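Local atomic coordinates of glycosyl hydrolase family 2, TIM barrel domain protein (Parabacteroides merdae ATCC 43184, PDB entry 6DXU), a protein that is a gut bacterial beta-glucuronidase of glycoside hydrolase family 2, and so probably hydrolyses beta-glucuronides, releasing glucuronic acid from its conjugates. Residues D[207-212]-D[416-421]; D[283-288]-D[302-307]; D[746-751]-D[803-808]; D[771-776]-D[808-813]. One frame throughout, in Å; residues are numbered along the deposited sequence.

Interaction 1: D[207-212]-D[416-421]; sequences IHLESS and HHNHPA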
# COMPACT_ATOMS: atom_id res chain seq x y z
N ILE D 207 -32.96 11.97 -8.33
CA ILE D 207 -34.34 12.42 -8.15
C ILE D 207 -35.10 11.29 -7.48
O ILE D 207 -35.24 10.21 -8.06
CB ILE D 207 -35.02 12.79 -9.48
CG1 ILE D 207 -34.26 13.93 -10.16
CG2 ILE D 207 -36.49 13.19 -9.23
CD1 ILE D 207 -34.68 14.17 -11.60
N HIS D 208 -35.58 11.53 -6.27
CA HIS D 208 -36.34 10.52 -5.53
C HIS D 208 -37.76 11.00 -5.33
O HIS D 208 -37.99 12.07 -4.76
CB HIS D 208 -35.67 10.20 -4.19
CG HIS D 208 -34.54 9.23 -4.33
ND1 HIS D 208 -33.35 9.35 -3.64
CD2 HIS D 208 -34.42 8.12 -5.09
CE1 HIS D 208 -32.55 8.35 -3.97
NE2 HIS D 208 -33.18 7.59 -4.85
N LEU D 209 -38.72 10.21 -5.80
CA LEU D 209 -40.14 10.51 -5.69
C LEU D 209 -40.73 9.57 -4.65
O LEU D 209 -40.91 8.39 -4.91
CB LEU D 209 -40.83 10.33 -7.04
CG LEU D 209 -40.16 11.08 -8.19
CD1 LEU D 209 -40.89 10.81 -9.49
CD2 LEU D 209 -40.11 12.57 -7.90
N GLU D 210 -41.00 10.10 -3.45
CA GLU D 210 -41.61 9.30 -2.39
C GLU D 210 -43.11 9.44 -2.49
O GLU D 210 -43.65 10.52 -2.26
CB GLU D 210 -41.16 9.75 -1.00
CG GLU D 210 -39.84 9.27 -0.52
CD GLU D 210 -39.60 9.75 0.90
OE1 GLU D 210 -39.25 10.93 1.06
OE2 GLU D 210 -39.79 8.97 1.86
N SER D 211 -43.79 8.37 -2.89
CA SER D 211 -45.24 8.37 -3.01
C SER D 211 -45.83 7.43 -1.98
O SER D 211 -45.29 6.35 -1.72
CB SER D 211 -45.68 7.95 -4.41
OG SER D 211 -45.15 6.69 -4.74
N SER D 212 -46.94 7.86 -1.37
CA SER D 212 -47.69 7.06 -0.41
C SER D 212 -49.17 7.26 -0.67
O SER D 212 -49.59 8.28 -1.24
CB SER D 212 -47.35 7.42 1.04
OG SER D 212 -47.50 8.81 1.27
N HIS D 416 -33.55 2.24 -8.28
CA HIS D 416 -34.86 1.77 -8.73
C HIS D 416 -35.99 2.13 -7.78
O HIS D 416 -37.12 1.65 -7.96
CB HIS D 416 -34.82 0.25 -8.95
CG HIS D 416 -34.01 -0.15 -10.14
ND1 HIS D 416 -33.71 -1.46 -10.43
CD2 HIS D 416 -33.46 0.60 -11.12
CE1 HIS D 416 -32.97 -1.51 -11.52
NE2 HIS D 416 -32.81 -0.27 -11.97
N HIS D 417 -35.72 3.01 -6.81
CA HIS D 417 -36.70 3.38 -5.79
C HIS D 417 -38.02 3.86 -6.38
O HIS D 417 -39.09 3.62 -5.80
CB HIS D 417 -36.11 4.48 -4.91
CG HIS D 417 -37.10 5.15 -4.02
ND1 HIS D 417 -37.81 6.26 -4.41
CD2 HIS D 417 -37.45 4.91 -2.74
CE1 HIS D 417 -38.60 6.65 -3.42
NE2 HIS D 417 -38.40 5.85 -2.39
N ASN D 418 -37.98 4.59 -7.49
CA ASN D 418 -39.19 5.26 -7.95
C ASN D 418 -40.13 4.35 -8.73
O ASN D 418 -41.26 4.76 -9.01
CB ASN D 418 -38.84 6.47 -8.84
CG ASN D 418 -37.98 7.52 -8.12
OD1 ASN D 418 -38.04 7.66 -6.90
ND2 ASN D 418 -37.18 8.25 -8.89
N HIS D 419 -39.70 3.14 -9.10
CA HIS D 419 -40.55 2.29 -9.94
C HIS D 419 -41.73 1.74 -9.17
O HIS D 419 -41.54 0.93 -8.25
CB HIS D 419 -39.73 1.14 -10.53
CG HIS D 419 -38.68 1.60 -11.49
ND1 HIS D 419 -38.98 2.05 -12.76
CD2 HIS D 419 -37.34 1.71 -11.35
CE1 HIS D 419 -37.87 2.42 -13.36
NE2 HIS D 419 -36.85 2.21 -12.54
N PRO D 420 -42.97 2.06 -9.54
CA PRO D 420 -44.11 1.47 -8.81
C PRO D 420 -44.17 -0.05 -8.93
O PRO D 420 -44.74 -0.71 -8.05
CB PRO D 420 -45.34 2.15 -9.44
CG PRO D 420 -44.88 2.60 -10.78
CD PRO D 420 -43.42 2.97 -10.60
N ALA D 421 -43.59 -0.63 -9.97
CA ALA D 421 -43.60 -2.09 -10.10
C ALA D 421 -42.93 -2.79 -8.93
O ALA D 421 -43.32 -3.90 -8.56
CB ALA D 421 -42.93 -2.50 -11.42
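The joint between the family 2 beta-sandwich domain and the TIM barrel runs through this contact, in which the barrel loop that follows helix 399-416 and leads into strand 422-429 sets Asn418 and His417 against sandwich strand 203-213. Asn418 sits in a type I turn from His416 to His419, and its amide reads the backbone of the strand on both sides of His208. Its ND2 gives a nearly straight bond to Ile207 O (2.9 Å, 167°), with the acceptor in the amide plane, while its OD1 takes the N-H of Leu209 N at 2.9 Å from well above the carbonyl plane. On the other face of that plane OD1 also receives His417 ND1 (2.9 Å), a bond lying in the imidazole plane. His417 is placed for this by chi1 of 168°, which sets CG anti to the backbone N; its CE1 then points edge-on at Leu209 O, 3.3 Å away. The His208 and His417 rings meet obliquely, planes 69° apart, and His208 NE2 is bonded to Val414 O at the end of the same helix. Glu303 OE2 is a second acceptor for Asn418 ND2. Replacing Asn418 with a leucine would probably leave Leu209 N, Ile207 O and His417 ND1 without their mates and let the imidazole turn. With two donors gripping OD1 and two acceptors on ND2, the amide is fixed in its rotation, and since His417 ND1 donates, that nitrogen carries the proton; the domain joint thus rests on directional polar bonds as well as packing.

Interaction 2: D[283-288]-D[302-307]; sequences PQLYTC and EERFGF
Strands 286-288 and 302-305 run antiparallel, 149° between their directions and 4.6 Å apart at closest approach, as the two arms of a beta hairpin at one side of the four-stranded sheet in the family 2 beta-sandwich domain. Tyr286 with Phe305 and Cys288 with Glu303 are hydrogen-bonded pairs, each closed by two backbone bonds, the shortest being Cys288 N to Glu303 O at 2.7 Å; Thr287 with Arg304 is the non-hydrogen-bonded pair between them. On the face bearing Tyr286, Phe305 and Cys288 the aromatic side chains cluster. Phe305 has chi1 of 75°, its CG wedged between backbone N and carbonyl carbon, and this brings its ring under Tyr286 CB, which lies over the face 3.7 Å from the ring centroid in a CH-pi contact. The two rings themselves are near parallel but slid apart, with little overlap. Phe307 presents its edge to the face of Tyr286, a T-shaped pair with planes at 83° and Phe307 CD2 3.7 Å from Tyr286 CE2. From the other sheet of the sandwich, Leu209 packs on Phe305, and Ile272 on Tyr286 and Phe307; the Tyr286 hydroxyl bonds to Val276 N. Across the sheet, Thr287 and Arg304 share the other face. Arg304, bent at its third torsion, carries its guanidinium beneath Leu285 CD1, and Glu380 of the barrel forms a salt bridge with its NH2 end. Past the paired strands, a water bridges the two segments, donating to Gln284 O at 3.0 Å and accepting from Phe307 N at 2.9 Å.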
# COMPACT_ATOMS: atom_id res chain seq x y z
N PRO D 283 -51.87 -0.32 -15.91
CA PRO D 283 -50.70 0.41 -15.39
C PRO D 283 -50.78 1.87 -15.83
O PRO D 283 -50.81 2.16 -17.03
CB PRO D 283 -49.51 -0.31 -16.03
CG PRO D 283 -50.08 -0.91 -17.28
CD PRO D 283 -51.51 -1.28 -16.96
N GLN D 284 -50.89 2.77 -14.87
CA GLN D 284 -50.99 4.19 -15.18
C GLN D 284 -49.97 4.92 -14.32
O GLN D 284 -49.87 4.64 -13.12
CB GLN D 284 -52.41 4.72 -14.95
CG GLN D 284 -53.42 4.11 -15.93
CD GLN D 284 -54.80 4.73 -15.86
OE1 GLN D 284 -55.62 4.39 -15.01
NE2 GLN D 284 -55.08 5.64 -16.79
N LEU D 285 -49.23 5.84 -14.93
CA LEU D 285 -48.12 6.52 -14.28
C LEU D 285 -48.33 8.03 -14.30
O LEU D 285 -48.85 8.59 -15.27
CB LEU D 285 -46.80 6.18 -14.98
CG LEU D 285 -46.53 4.68 -15.09
CD1 LEU D 285 -45.54 4.37 -16.21
CD2 LEU D 285 -45.98 4.26 -13.76
N TYR D 286 -47.87 8.68 -13.25
CA TYR D 286 -47.71 10.12 -13.23
C TYR D 286 -46.30 10.48 -13.68
O TYR D 286 -45.38 9.66 -13.64
CB TYR D 286 -47.94 10.67 -11.82
CG TYR D 286 -49.40 10.72 -11.40
CD1 TYR D 286 -50.09 11.92 -11.38
CD2 TYR D 286 -50.08 9.56 -11.04
CE1 TYR D 286 -51.42 11.98 -11.00
CE2 TYR D 286 -51.41 9.60 -10.65
CZ TYR D 286 -52.07 10.82 -10.63
OH TYR D 286 -53.39 10.89 -10.26
N THR D 287 -46.13 11.73 -14.10
CA THR D 287 -44.82 12.19 -14.53
C THR D 287 -44.42 13.41 -13.73
O THR D 287 -45.19 14.38 -13.64
CB THR D 287 -44.81 12.54 -16.02
OG1 THR D 287 -45.24 11.40 -16.78
CG2 THR D 287 -43.39 12.91 -16.45
N CYS D 288 -43.22 13.40 -13.16
CA CYS D 288 -42.70 14.57 -12.49
C CYS D 288 -41.64 15.18 -13.40
O CYS D 288 -40.69 14.50 -13.81
CB CYS D 288 -42.14 14.21 -11.11
SG CYS D 288 -41.43 15.62 -10.19
N GLU D 302 -37.35 14.43 -16.69
CA GLU D 302 -38.58 13.95 -16.10
C GLU D 302 -38.37 12.57 -15.52
O GLU D 302 -37.44 11.85 -15.87
CB GLU D 302 -39.75 13.95 -17.09
CG GLU D 302 -39.54 13.13 -18.33
CD GLU D 302 -40.78 13.13 -19.22
OE1 GLU D 302 -41.15 14.22 -19.71
OE2 GLU D 302 -41.39 12.05 -19.40
N GLU D 303 -39.24 12.23 -14.58
CA GLU D 303 -39.21 10.97 -13.87
C GLU D 303 -40.64 10.56 -13.62
O GLU D 303 -41.47 11.39 -13.24
CB GLU D 303 -38.42 11.09 -12.56
CG GLU D 303 -38.28 9.80 -11.80
CD GLU D 303 -37.08 8.98 -12.26
OE1 GLU D 303 -36.37 9.42 -13.19
OE2 GLU D 303 -36.84 7.90 -11.67
N ARG D 304 -40.94 9.28 -13.82
CA ARG D 304 -42.28 8.75 -13.68
C ARG D 304 -42.43 8.03 -12.35
O ARG D 304 -41.45 7.58 -11.74
CB ARG D 304 -42.60 7.81 -14.84
CG ARG D 304 -42.60 8.50 -16.20
CD ARG D 304 -43.03 7.55 -17.31
NE ARG D 304 -42.34 6.26 -17.22
CZ ARG D 304 -42.53 5.26 -18.08
NH1 ARG D 304 -43.38 5.40 -19.09
NH2 ARG D 304 -41.88 4.11 -17.94
N PHE D 305 -43.67 7.92 -11.90
CA PHE D 305 -43.97 7.21 -10.66
C PHE D 305 -45.43 6.79 -10.71
O PHE D 305 -46.19 7.23 -11.57
CB PHE D 305 -43.66 8.07 -9.43
CG PHE D 305 -44.67 9.17 -9.18
CD1 PHE D 305 -44.60 10.36 -9.89
CD2 PHE D 305 -45.68 9.00 -8.24
CE1 PHE D 305 -45.51 11.38 -9.66
CE2 PHE D 305 -46.61 10.02 -8.02
CZ PHE D 305 -46.52 11.21 -8.73
N GLY D 306 -45.81 5.94 -9.77
CA GLY D 306 -47.19 5.50 -9.68
C GLY D 306 -47.64 5.39 -8.24
O GLY D 306 -46.84 5.17 -7.34
N PHE D 307 -48.96 5.54 -8.04
CA PHE D 307 -49.60 5.36 -6.75
C PHE D 307 -50.18 3.95 -6.68
O PHE D 307 -51.01 3.59 -7.52
CB PHE D 307 -50.73 6.39 -6.54
CG PHE D 307 -50.25 7.80 -6.28
CD1 PHE D 307 -49.67 8.14 -5.05
CD2 PHE D 307 -50.39 8.78 -7.24
CE1 PHE D 307 -49.24 9.43 -4.79
CE2 PHE D 307 -49.98 10.08 -7.00
CZ PHE D 307 -49.39 10.41 -5.77
O HOH W 1 -50.40 6.05 -10.56

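Interaction 3: D[746-751]-D[803-808]; sequences DTALVQ and IKRNEG
One face of the Arg805 guanidinium is covered by Ala748, whose CB lies 3.8 Å above the plane and toward its rim; Thr747 O lies over the same face. The Asp746 carboxylate, the other flat group, is ringed by donors at its oxygens: OD1 takes Glu807 N at 2.8 Å on the syn side, 22° out of plane, and OD2 forms a salt bridge with Lys804 NZ at 2.9 Å, nearly in line with its C-O bond, plus a weak bond from Asn806 N. The aspartate reaches this spot with CG anti to its own N (chi1 -168°), over the type I' turn Arg805-Gly808 that follows strand 798-804. Lys804, bent at chi2 and chi4, curls over to OD2 and also bonds Asn806 OD1. The backbone completes the clasp with Arg805 N to Asp746 O at 2.8 Å, and paired bonds join Ala748 and Ile803, neighbours in an antiparallel sheet of the C-terminal domain. Val750 CG2 packs on Ile803 CD1 at 3.7 Å. Arg805 is held by Glu743 in a salt bridge and by Gly745 O, at the end of the preceding strand. Putting an alanine at Asp746 would probably strip Lys804 of its countercharge and leave the Asn806 and Glu807 N-H groups without their acceptor, freeing the turn to shift. Asn806 and Glu807, both in the left-handed backbone conformation, turn their N-H groups to one carboxylate, the Asn806 bond being weak, and with the lysine beside it the site would be expected to keep Asp746 ionised, pinning the tight turn to the neighbouring strand's start.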
# COMPACT_ATOMS: atom_id res chain seq x y z
N ASP D 746 -30.10 -16.40 -48.46
CA ASP D 746 -28.77 -16.98 -48.37
C ASP D 746 -28.68 -18.09 -47.33
O ASP D 746 -27.60 -18.66 -47.12
CB ASP D 746 -27.75 -15.88 -48.05
CG ASP D 746 -26.30 -16.34 -48.22
OD1 ASP D 746 -25.99 -17.06 -49.19
OD2 ASP D 746 -25.47 -15.98 -47.36
N THR D 747 -29.78 -18.43 -46.66
CA THR D 747 -29.74 -19.42 -45.59
C THR D 747 -30.41 -20.72 -46.03
O THR D 747 -31.42 -20.71 -46.73
CB THR D 747 -30.40 -18.88 -44.32
OG1 THR D 747 -31.81 -18.79 -44.52
CG2 THR D 747 -29.86 -17.51 -43.99
N ALA D 748 -29.81 -21.83 -45.63
CA ALA D 748 -30.35 -23.15 -45.89
C ALA D 748 -30.67 -23.81 -44.55
O ALA D 748 -29.92 -23.65 -43.58
CB ALA D 748 -29.37 -24.02 -46.68
N LEU D 749 -31.79 -24.52 -44.49
CA LEU D 749 -32.17 -25.28 -43.30
C LEU D 749 -31.94 -26.76 -43.56
O LEU D 749 -32.54 -27.34 -44.47
CB LEU D 749 -33.63 -25.01 -42.92
CG LEU D 749 -34.14 -25.80 -41.71
CD1 LEU D 749 -33.33 -25.53 -40.44
CD2 LEU D 749 -35.62 -25.50 -41.49
N VAL D 750 -31.06 -27.35 -42.77
CA VAL D 750 -30.65 -28.74 -42.94
C VAL D 750 -31.32 -29.58 -41.86
O VAL D 750 -31.42 -29.17 -40.70
CB VAL D 750 -29.12 -28.88 -42.88
CG1 VAL D 750 -28.71 -30.34 -42.75
CG2 VAL D 750 -28.50 -28.28 -44.13
N GLN D 751 -31.79 -30.77 -42.26
CA GLN D 751 -32.45 -31.69 -41.35
C GLN D 751 -31.69 -33.01 -41.33
O GLN D 751 -31.27 -33.52 -42.37
CB GLN D 751 -33.91 -31.94 -41.77
CG GLN D 751 -34.62 -33.04 -40.98
CD GLN D 751 -36.04 -33.28 -41.46
OE1 GLN D 751 -37.01 -32.74 -40.91
NE2 GLN D 751 -36.18 -34.10 -42.51
N ILE D 803 -27.72 -22.94 -42.08
CA ILE D 803 -26.40 -22.62 -42.62
C ILE D 803 -26.50 -21.31 -43.39
O ILE D 803 -27.40 -21.15 -44.23
CB ILE D 803 -25.84 -23.74 -43.52
CG1 ILE D 803 -25.36 -24.92 -42.67
CG2 ILE D 803 -24.72 -23.22 -44.43
CD1 ILE D 803 -26.41 -25.90 -42.31
N LYS D 804 -25.61 -20.38 -43.08
CA LYS D 804 -25.43 -19.17 -43.87
C LYS D 804 -24.51 -19.53 -45.03
O LYS D 804 -23.32 -19.81 -44.82
CB LYS D 804 -24.84 -18.07 -42.99
CG LYS D 804 -24.54 -16.73 -43.67
CD LYS D 804 -25.82 -15.98 -43.95
CE LYS D 804 -25.58 -14.52 -44.36
NZ LYS D 804 -24.43 -14.32 -45.28
N ARG D 805 -25.04 -19.55 -46.25
CA ARG D 805 -24.26 -20.08 -47.37
C ARG D 805 -23.20 -19.10 -47.86
O ARG D 805 -22.26 -19.53 -48.54
CB ARG D 805 -25.21 -20.48 -48.51
CG ARG D 805 -25.94 -21.79 -48.24
CD ARG D 805 -26.80 -22.24 -49.42
NE ARG D 805 -27.94 -21.34 -49.63
CZ ARG D 805 -29.10 -21.71 -50.17
NH1 ARG D 805 -29.29 -22.96 -50.56
NH2 ARG D 805 -30.07 -20.82 -50.31
N ASN D 806 -23.33 -17.81 -47.55
CA ASN D 806 -22.40 -16.78 -48.01
C ASN D 806 -22.28 -16.77 -49.53
O ASN D 806 -21.20 -16.48 -50.07
CB ASN D 806 -21.02 -16.93 -47.37
CG ASN D 806 -21.02 -16.52 -45.91
OD1 ASN D 806 -21.64 -15.53 -45.54
ND2 ASN D 806 -20.31 -17.28 -45.08
N GLU D 807 -23.38 -17.08 -50.21
CA GLU D 807 -23.47 -17.06 -51.67
C GLU D 807 -22.47 -18.01 -52.32
O GLU D 807 -22.11 -17.82 -53.49
CB GLU D 807 -23.29 -15.65 -52.22
CG GLU D 807 -24.28 -14.63 -51.67
CD GLU D 807 -24.07 -13.23 -52.22
OE1 GLU D 807 -22.96 -12.93 -52.71
OE2 GLU D 807 -25.02 -12.43 -52.19
N GLY D 808 -22.03 -19.03 -51.60
CA GLY D 808 -21.02 -19.95 -52.11
C GLY D 808 -21.40 -21.39 -51.92
O GLY D 808 -22.58 -21.71 -51.71

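Interaction 4: D[771-776]-D[808-813]; sequences FEIAGD and GNSVVA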
# COMPACT_ATOMS: atom_id res chain seq x y z
N PHE D 771 -22.72 -31.34 -35.99
CA PHE D 771 -22.63 -30.72 -37.31
C PHE D 771 -21.24 -30.12 -37.54
O PHE D 771 -20.68 -29.50 -36.63
CB PHE D 771 -23.67 -29.61 -37.45
CG PHE D 771 -25.09 -30.10 -37.40
CD1 PHE D 771 -25.72 -30.53 -38.56
CD2 PHE D 771 -25.79 -30.12 -36.21
CE1 PHE D 771 -27.03 -30.96 -38.54
CE2 PHE D 771 -27.10 -30.55 -36.17
CZ PHE D 771 -27.72 -30.98 -37.34
N GLU D 772 -20.70 -30.29 -38.75
CA GLU D 772 -19.47 -29.61 -39.17
C GLU D 772 -19.66 -29.10 -40.59
O GLU D 772 -20.48 -29.62 -41.35
CB GLU D 772 -18.24 -30.53 -39.12
CG GLU D 772 -17.89 -31.06 -37.74
CD GLU D 772 -16.62 -31.90 -37.72
OE1 GLU D 772 -16.02 -32.15 -38.80
OE2 GLU D 772 -16.23 -32.31 -36.61
N ILE D 773 -18.89 -28.08 -40.97
CA ILE D 773 -19.00 -27.52 -42.31
C ILE D 773 -17.62 -27.18 -42.84
O ILE D 773 -16.73 -26.78 -42.08
CB ILE D 773 -19.93 -26.29 -42.35
CG1 ILE D 773 -20.24 -25.87 -43.78
CG2 ILE D 773 -19.34 -25.11 -41.59
CD1 ILE D 773 -21.42 -24.90 -43.90
N ALA D 774 -17.42 -27.37 -44.14
CA ALA D 774 -16.20 -26.97 -44.83
C ALA D 774 -16.59 -26.29 -46.14
O ALA D 774 -17.47 -26.78 -46.85
CB ALA D 774 -15.28 -28.16 -45.09
N GLY D 775 -15.98 -25.14 -46.43
CA GLY D 775 -16.29 -24.40 -47.63
C GLY D 775 -16.71 -22.97 -47.33
O GLY D 775 -16.28 -22.37 -46.34
N ASP D 776 -17.55 -22.42 -48.22
CA ASP D 776 -17.83 -21.00 -48.15
C ASP D 776 -18.81 -20.62 -47.03
O ASP D 776 -18.80 -19.48 -46.58
CB ASP D 776 -18.38 -20.51 -49.49
CG ASP D 776 -17.40 -20.69 -50.63
OD1 ASP D 776 -17.84 -20.99 -51.76
OD2 ASP D 776 -16.18 -20.54 -50.39
N GLY D 808 -22.03 -19.03 -51.60
CA GLY D 808 -21.02 -19.95 -52.11
C GLY D 808 -21.40 -21.39 -51.92
O GLY D 808 -22.58 -21.71 -51.71
N ASN D 809 -20.41 -22.28 -51.94
CA ASN D 809 -20.64 -23.72 -51.89
C ASN D 809 -20.00 -24.31 -50.64
O ASN D 809 -18.90 -23.91 -50.25
CB ASN D 809 -20.08 -24.40 -53.15
CG ASN D 809 -20.77 -23.92 -54.42
OD1 ASN D 809 -21.95 -23.55 -54.41
ND2 ASN D 809 -20.04 -23.91 -55.53
N SER D 810 -20.66 -25.29 -50.03
CA SER D 810 -20.14 -25.90 -48.81
C SER D 810 -20.48 -27.37 -48.78
O SER D 810 -21.35 -27.85 -49.53
CB SER D 810 -20.71 -25.22 -47.55
OG SER D 810 -20.60 -23.82 -47.62
N VAL D 811 -19.79 -28.10 -47.92
CA VAL D 811 -20.17 -29.46 -47.56
C VAL D 811 -20.38 -29.52 -46.06
O VAL D 811 -19.49 -29.14 -45.28
CB VAL D 811 -19.14 -30.51 -48.02
CG1 VAL D 811 -19.57 -31.89 -47.55
CG2 VAL D 811 -19.03 -30.49 -49.54
N VAL D 812 -21.55 -30.01 -45.66
CA VAL D 812 -21.89 -30.24 -44.26
C VAL D 812 -21.67 -31.71 -43.96
O VAL D 812 -22.06 -32.57 -44.76
CB VAL D 812 -23.34 -29.81 -43.97
CG1 VAL D 812 -23.78 -30.31 -42.59
CG2 VAL D 812 -23.46 -28.29 -44.06
N ALA D 813 -21.03 -31.99 -42.85
CA ALA D 813 -20.89 -33.34 -42.33
C ALA D 813 -21.71 -33.47 -41.06
O ALA D 813 -21.81 -32.52 -40.27
CB ALA D 813 -19.44 -33.69 -42.03
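This is an antiparallel strand pairing in the C-terminal domain, within a four-stranded sheet where strand 768-775 lies beside strand 810-815 and the face bearing Glu772, Ala774, Val811 and Ala813 meets a second subunit. Glu772 with Ala813 and Ala774 with Val811 are hydrogen-bonded pairs, each with two backbone bonds, such as Val811 N to Ala774 O at 2.9 Å. Ile773 and Val812, a non-hydrogen-bonded pair, put their side chains on the opposite face: Ile773 CD1 approaches Val812 CG2 at 4.0 Å and Ser810 CB at 3.7 Å, carried there by CG1 standing anti to the backbone N (chi1 -170°). Ile803 of the facing sheet packs on both. At the end of the pairing, Asp776 N donates to Asn809 O (2.9 Å, 174°), and Asp776 OD1 receives Asn809 N at 2.9 Å on its anti side, so Asp776 grips Asn809 by both backbone polar groups. Glycine is called for at Gly775 by its backbone angles and by Asn809 O and Ser810 CA; a CB at Gly808 would meet Asp776 OD1 as it stands. Glu772 forms a salt bridge with Lys815, and its OE1 bonds Gly775 N of the second subunit; Asp776 OD2 bonds Thr821 of that subunit. The carboxylate of Asp776 is therefore divided, OD1 closing the strand end inside the chain and OD2 joining the subunits, which ties the local pairing to the subunit interface.

In the fold
The four contacts form two pairs set far apart in the fold. Interactions 1 and 2, centres 9 Å apart, meet where Asn418 ND2 bonds Glu303 OE2 (2.8 Å) and Pro420 packs on Leu285 and Gly306, so the hairpin and strand 203-213 seat together on the barrel loop. Interactions 3 and 4, also 9 Å apart, share Gly808; Asn806 ND2 bonds Asp776 O (3.1 Å), and Ile803 packs against Ile773, joining two sheets. Between the pairs the centres lie about 48 to 55 Å apart. Bicine bound near strand 263-273 lies about 8 Å from the Tyr286 side chain; another bicine site includes Lys766 and Gln793 of the C-terminal domain together with Arg523 and Asp562.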